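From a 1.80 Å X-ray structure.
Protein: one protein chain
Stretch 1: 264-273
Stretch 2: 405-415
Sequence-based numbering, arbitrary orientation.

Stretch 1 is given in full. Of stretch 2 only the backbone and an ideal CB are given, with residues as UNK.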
# COMPACT_ATOMS: atom_id res chain seq x y z
N GLU A 264 -42.06 11.15 20.14
CA GLU A 264 -42.47 12.41 19.56
C GLU A 264 -42.21 12.52 18.06
O GLU A 264 -42.79 13.41 17.46
CB GLU A 264 -41.66 13.56 20.20
CG GLU A 264 -41.66 13.53 21.72
CD GLU A 264 -41.13 14.88 22.21
OE1 GLU A 264 -42.00 15.79 22.25
OE2 GLU A 264 -39.93 15.02 22.54
N LEU A 265 -41.35 11.68 17.50
CA LEU A 265 -40.98 11.87 16.10
C LEU A 265 -42.08 11.79 15.08
O LEU A 265 -42.00 12.44 14.00
CB LEU A 265 -39.83 10.87 15.74
CG LEU A 265 -38.68 10.90 16.76
CD1 LEU A 265 -37.45 10.12 16.24
CD2 LEU A 265 -38.19 12.30 17.09
N ALA A 266 -43.06 10.90 15.36
CA ALA A 266 -44.10 10.70 14.36
C ALA A 266 -45.05 11.88 14.28
O ALA A 266 -45.78 12.00 13.29
CB ALA A 266 -44.87 9.41 14.67
N LYS A 267 -45.07 12.76 15.27
CA LYS A 267 -46.00 13.91 15.21
C LYS A 267 -45.64 14.99 14.20
O LYS A 267 -46.47 15.80 13.75
CB LYS A 267 -46.00 14.40 16.65
CG LYS A 267 -45.62 15.79 17.02
CD LYS A 267 -45.29 15.90 18.52
CE LYS A 267 -46.50 16.16 19.39
NZ LYS A 267 -46.07 16.61 20.75
N PHE A 268 -44.41 15.08 13.72
CA PHE A 268 -43.99 16.13 12.79
C PHE A 268 -44.42 15.84 11.37
O PHE A 268 -44.58 14.68 11.00
CB PHE A 268 -42.46 16.30 12.88
CG PHE A 268 -42.03 16.78 14.24
CD1 PHE A 268 -41.65 15.90 15.21
CD2 PHE A 268 -42.03 18.14 14.51
CE1 PHE A 268 -41.30 16.35 16.48
CE2 PHE A 268 -41.68 18.59 15.78
CZ PHE A 268 -41.31 17.69 16.76
N ASP A 269 -44.59 16.88 10.53
CA ASP A 269 -44.93 16.70 9.12
C ASP A 269 -43.72 16.37 8.25
O ASP A 269 -43.86 15.91 7.11
CB ASP A 269 -45.60 18.00 8.60
CG ASP A 269 -47.00 18.18 9.17
OD1 ASP A 269 -47.66 17.20 9.60
OD2 ASP A 269 -47.49 19.34 9.23
N PHE A 270 -42.52 16.48 8.78
CA PHE A 270 -41.29 16.06 8.10
C PHE A 270 -40.74 14.90 8.95
O PHE A 270 -41.17 14.74 10.13
CB PHE A 270 -40.24 17.19 7.94
CG PHE A 270 -39.80 17.82 9.26
CD1 PHE A 270 -38.72 17.39 9.98
CD2 PHE A 270 -40.53 18.91 9.76
CE1 PHE A 270 -38.37 17.98 11.18
CE2 PHE A 270 -40.19 19.50 10.96
CZ PHE A 270 -39.10 19.06 11.68
N ASP A 271 -39.77 14.17 8.47
CA ASP A 271 -39.15 13.10 9.29
C ASP A 271 -38.00 13.78 10.03
O ASP A 271 -37.07 14.33 9.42
CB ASP A 271 -38.59 12.04 8.32
CG ASP A 271 -38.11 10.82 9.09
OD1 ASP A 271 -38.39 9.70 8.61
OD2 ASP A 271 -37.53 10.84 10.20
N PRO A 272 -37.99 13.76 11.36
CA PRO A 272 -36.93 14.34 12.15
C PRO A 272 -35.58 13.68 11.91
O PRO A 272 -34.60 14.34 12.26
CB PRO A 272 -37.33 14.24 13.65
CG PRO A 272 -38.83 14.08 13.47
CD PRO A 272 -39.07 13.24 12.20
N LEU A 273 -35.52 12.45 11.39
CA LEU A 273 -34.21 11.85 11.11
C LEU A 273 -33.83 11.98 9.64
O LEU A 273 -32.92 11.31 9.15
CB LEU A 273 -34.24 10.39 11.54
CG LEU A 273 -34.63 10.15 13.03
CD1 LEU A 273 -34.58 8.66 13.27
CD2 LEU A 273 -33.75 10.95 13.96
N UNK A 405 -37.95 4.68 0.12
CA UNK A 405 -37.72 6.02 0.65
C UNK A 405 -38.50 6.30 1.92
O UNK A 405 -39.56 5.70 2.22
CB UNK A 405 -38.08 7.07 -0.41
N UNK A 406 -38.00 7.27 2.72
CA UNK A 406 -38.73 7.60 3.95
C UNK A 406 -40.11 8.10 3.56
O UNK A 406 -40.26 8.60 2.45
CB UNK A 406 -37.99 8.64 4.78
N UNK A 407 -41.06 8.00 4.48
CA UNK A 407 -42.44 8.32 4.15
C UNK A 407 -42.88 9.76 4.23
O UNK A 407 -44.05 10.05 3.88
CB UNK A 407 -43.35 7.51 5.07
N UNK A 408 -42.12 10.66 4.82
CA UNK A 408 -42.47 12.08 4.87
C UNK A 408 -41.32 12.83 4.18
O UNK A 408 -40.20 12.61 4.68
CB UNK A 408 -42.69 12.56 6.30
N UNK A 409 -41.51 13.50 3.06
CA UNK A 409 -40.31 14.17 2.48
C UNK A 409 -40.25 15.67 2.68
O UNK A 409 -39.14 16.22 2.84
CB UNK A 409 -40.24 13.89 0.98
N UNK A 410 -41.39 16.35 2.50
CA UNK A 410 -41.45 17.83 2.61
C UNK A 410 -40.21 18.50 2.02
O UNK A 410 -39.45 19.23 2.67
CB UNK A 410 -41.60 18.25 4.07
N UNK A 411 -40.00 18.31 0.70
CA UNK A 411 -38.74 18.80 0.13
C UNK A 411 -38.59 20.26 -0.10
O UNK A 411 -37.44 20.66 -0.39
CB UNK A 411 -38.50 18.11 -1.22
N UNK A 412 -39.64 21.05 -0.06
CA UNK A 412 -39.53 22.46 -0.42
C UNK A 412 -39.82 23.48 0.68
O UNK A 412 -39.40 24.63 0.55
CB UNK A 412 -40.48 22.73 -1.59
N UNK A 413 -40.52 23.15 1.75
CA UNK A 413 -40.98 24.11 2.74
C UNK A 413 -39.89 24.87 3.48
O UNK A 413 -39.81 26.09 3.54
CB UNK A 413 -41.85 23.38 3.77
N UNK A 414 -38.89 24.10 3.95
CA UNK A 414 -37.79 24.67 4.72
C UNK A 414 -36.89 25.52 3.84
O UNK A 414 -36.32 26.52 4.28
CB UNK A 414 -36.97 23.56 5.39
N UNK A 415 -36.80 25.13 2.56
CA UNK A 415 -35.98 25.90 1.61
C UNK A 415 -36.64 27.26 1.38
O UNK A 415 -35.94 28.25 1.25
CB UNK A 415 -35.81 25.15 0.29

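At 405 nothing of stretch 1 lies within 5.5 Å of the ideal CB, so this contact sets no demand and many side chains would serve. Lys405 turns to its own stretch, its NZ 3.5 Å from OE2 of the residue at 409 in a salt bridge.

At 406 CA-to-CB points toward stretch 1, and the ideal CB lies 4.0 Å from Asp271 OD1. A donor could answer the carboxylate, while an aliphatic chain could pack on the CB of Asp271. Ile406 takes the second course, with CD1 3.9 Å from Asp271 CB.

Position 407 points sideways into open space; a small or polar residue would do. Thr407 OG1 is 2.8 Å from the oxygen of water 2, which donates to Asp271 OD1 at 3.0 Å.

At 408 the CA lies 5.3 Å from Phe270 CA, CA-to-CB points toward stretch 1, and the ideal CB is 3.6 Å from Asp269 O. Beyond it, the carbonyls of Leu265, Phe268 and Phe270 converge, with the carboxylate of Asp271 to one side. Such a concentration of acceptors calls for a long donor, lysine or arginine; glutamine could meet part of it. Arg408 reaches in, and one nitrogen serves two carbonyls: NH1 donates to Leu265 O at 2.8 Å and to Phe268 O at 2.9 Å, both near the guanidinium plane. Phe270 O lies over a face, 3.2 Å from NH1, at an angle too poor for a hydrogen bond. NH2 makes a long salt bridge to Asp271 OD1 at 3.9 Å, and NE donates to water 2 at 3.2 Å.

At 409 CB points away, so stretch 1 would accept a polar, charged or apolar side chain alike; it is Glu409.

Position 410 has phi/psi of 39/62, a left-handed conformation that favours glycine, asparagine or aspartate. Yet CB points toward stretch 1, 4.2 Å from Phe270 CB, so a side chain able to cover that carbon also suits. Gln410 extends with chi1 and chi2 both t, placing OE1 3.9 Å from Phe270 CB and NE2 3.8 Å from Asp269 CB.

Positions 411 and 412 are out of reach and unconstrained by stretch 1; they are Asn411 and Phe412.

At 413 CB points toward stretch 1 with nothing within 5.5 Å; the distant Asp269 carboxylate would suit a long cation or polar chain working through water. Lys413 NZ meets water 1 weakly at 3.2 Å, and that water donates to Asp269 OD2 at 2.5 Å.

Position 414 also points toward, with the Phe270 ring ahead, inviting a long apolar or amide chain. Gln414 sets NE2 over one ring face, 4.1 Å from Phe270 CE2.

Position 415 is out of reach, its size left open; it is Ala415.

Stretch 2 (405-415) KITREQNFKQA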
# COMPACT_ATOMS: atom_id res chain seq x y z
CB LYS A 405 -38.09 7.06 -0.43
CG LYS A 405 -39.50 6.77 -0.93
CD LYS A 405 -40.33 8.03 -1.22
CE LYS A 405 -41.53 7.99 -0.27
NZ LYS A 405 -42.18 9.27 0.08
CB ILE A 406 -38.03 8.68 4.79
CG1 ILE A 406 -37.69 9.90 3.94
CG2 ILE A 406 -36.83 8.00 5.46
CD1 ILE A 406 -37.15 11.06 4.85
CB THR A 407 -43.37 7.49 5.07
OG1 THR A 407 -43.04 7.72 6.45
CG2 THR A 407 -43.23 6.02 4.76
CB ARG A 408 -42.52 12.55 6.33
CG ARG A 408 -43.80 12.10 7.04
CD ARG A 408 -43.70 12.41 8.55
NE ARG A 408 -42.74 11.51 9.19
CZ ARG A 408 -42.39 11.44 10.45
NH1 ARG A 408 -42.90 12.28 11.33
NH2 ARG A 408 -41.47 10.54 10.85
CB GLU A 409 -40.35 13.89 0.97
CG GLU A 409 -40.02 12.43 0.61
CD GLU A 409 -39.72 12.38 -0.88
OE1 GLU A 409 -38.63 12.80 -1.35
OE2 GLU A 409 -40.64 11.92 -1.60
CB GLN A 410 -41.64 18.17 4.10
CG GLN A 410 -42.05 19.65 4.25
CD GLN A 410 -41.93 20.08 5.70
OE1 GLN A 410 -40.91 20.56 6.19
NE2 GLN A 410 -43.07 19.84 6.40
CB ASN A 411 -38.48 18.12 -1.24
CG ASN A 411 -38.28 16.63 -1.08
OD1 ASN A 411 -37.62 16.12 -0.16
ND2 ASN A 411 -38.87 15.91 -2.00
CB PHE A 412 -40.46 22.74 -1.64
CG PHE A 412 -40.33 21.69 -2.71
CD1 PHE A 412 -41.31 20.72 -2.87
CD2 PHE A 412 -39.18 21.61 -3.47
CE1 PHE A 412 -41.17 19.70 -3.81
CE2 PHE A 412 -39.05 20.59 -4.43
CZ PHE A 412 -40.03 19.64 -4.60
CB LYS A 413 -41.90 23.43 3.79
CG LYS A 413 -42.48 24.44 4.79
CD LYS A 413 -43.18 23.76 5.94
CE LYS A 413 -44.05 24.74 6.74
NZ LYS A 413 -45.30 24.00 7.15
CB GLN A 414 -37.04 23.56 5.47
CG GLN A 414 -37.71 23.26 6.82
CD GLN A 414 -36.87 22.33 7.70
OE1 GLN A 414 -35.67 22.22 7.41
NE2 GLN A 414 -37.49 21.69 8.71
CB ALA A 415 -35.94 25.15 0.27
O HOH W 1 -46.10 21.33 8.81
O HOH W 2 -41.11 9.52 7.37
O HOH W 3 -38.75 14.71 5.91
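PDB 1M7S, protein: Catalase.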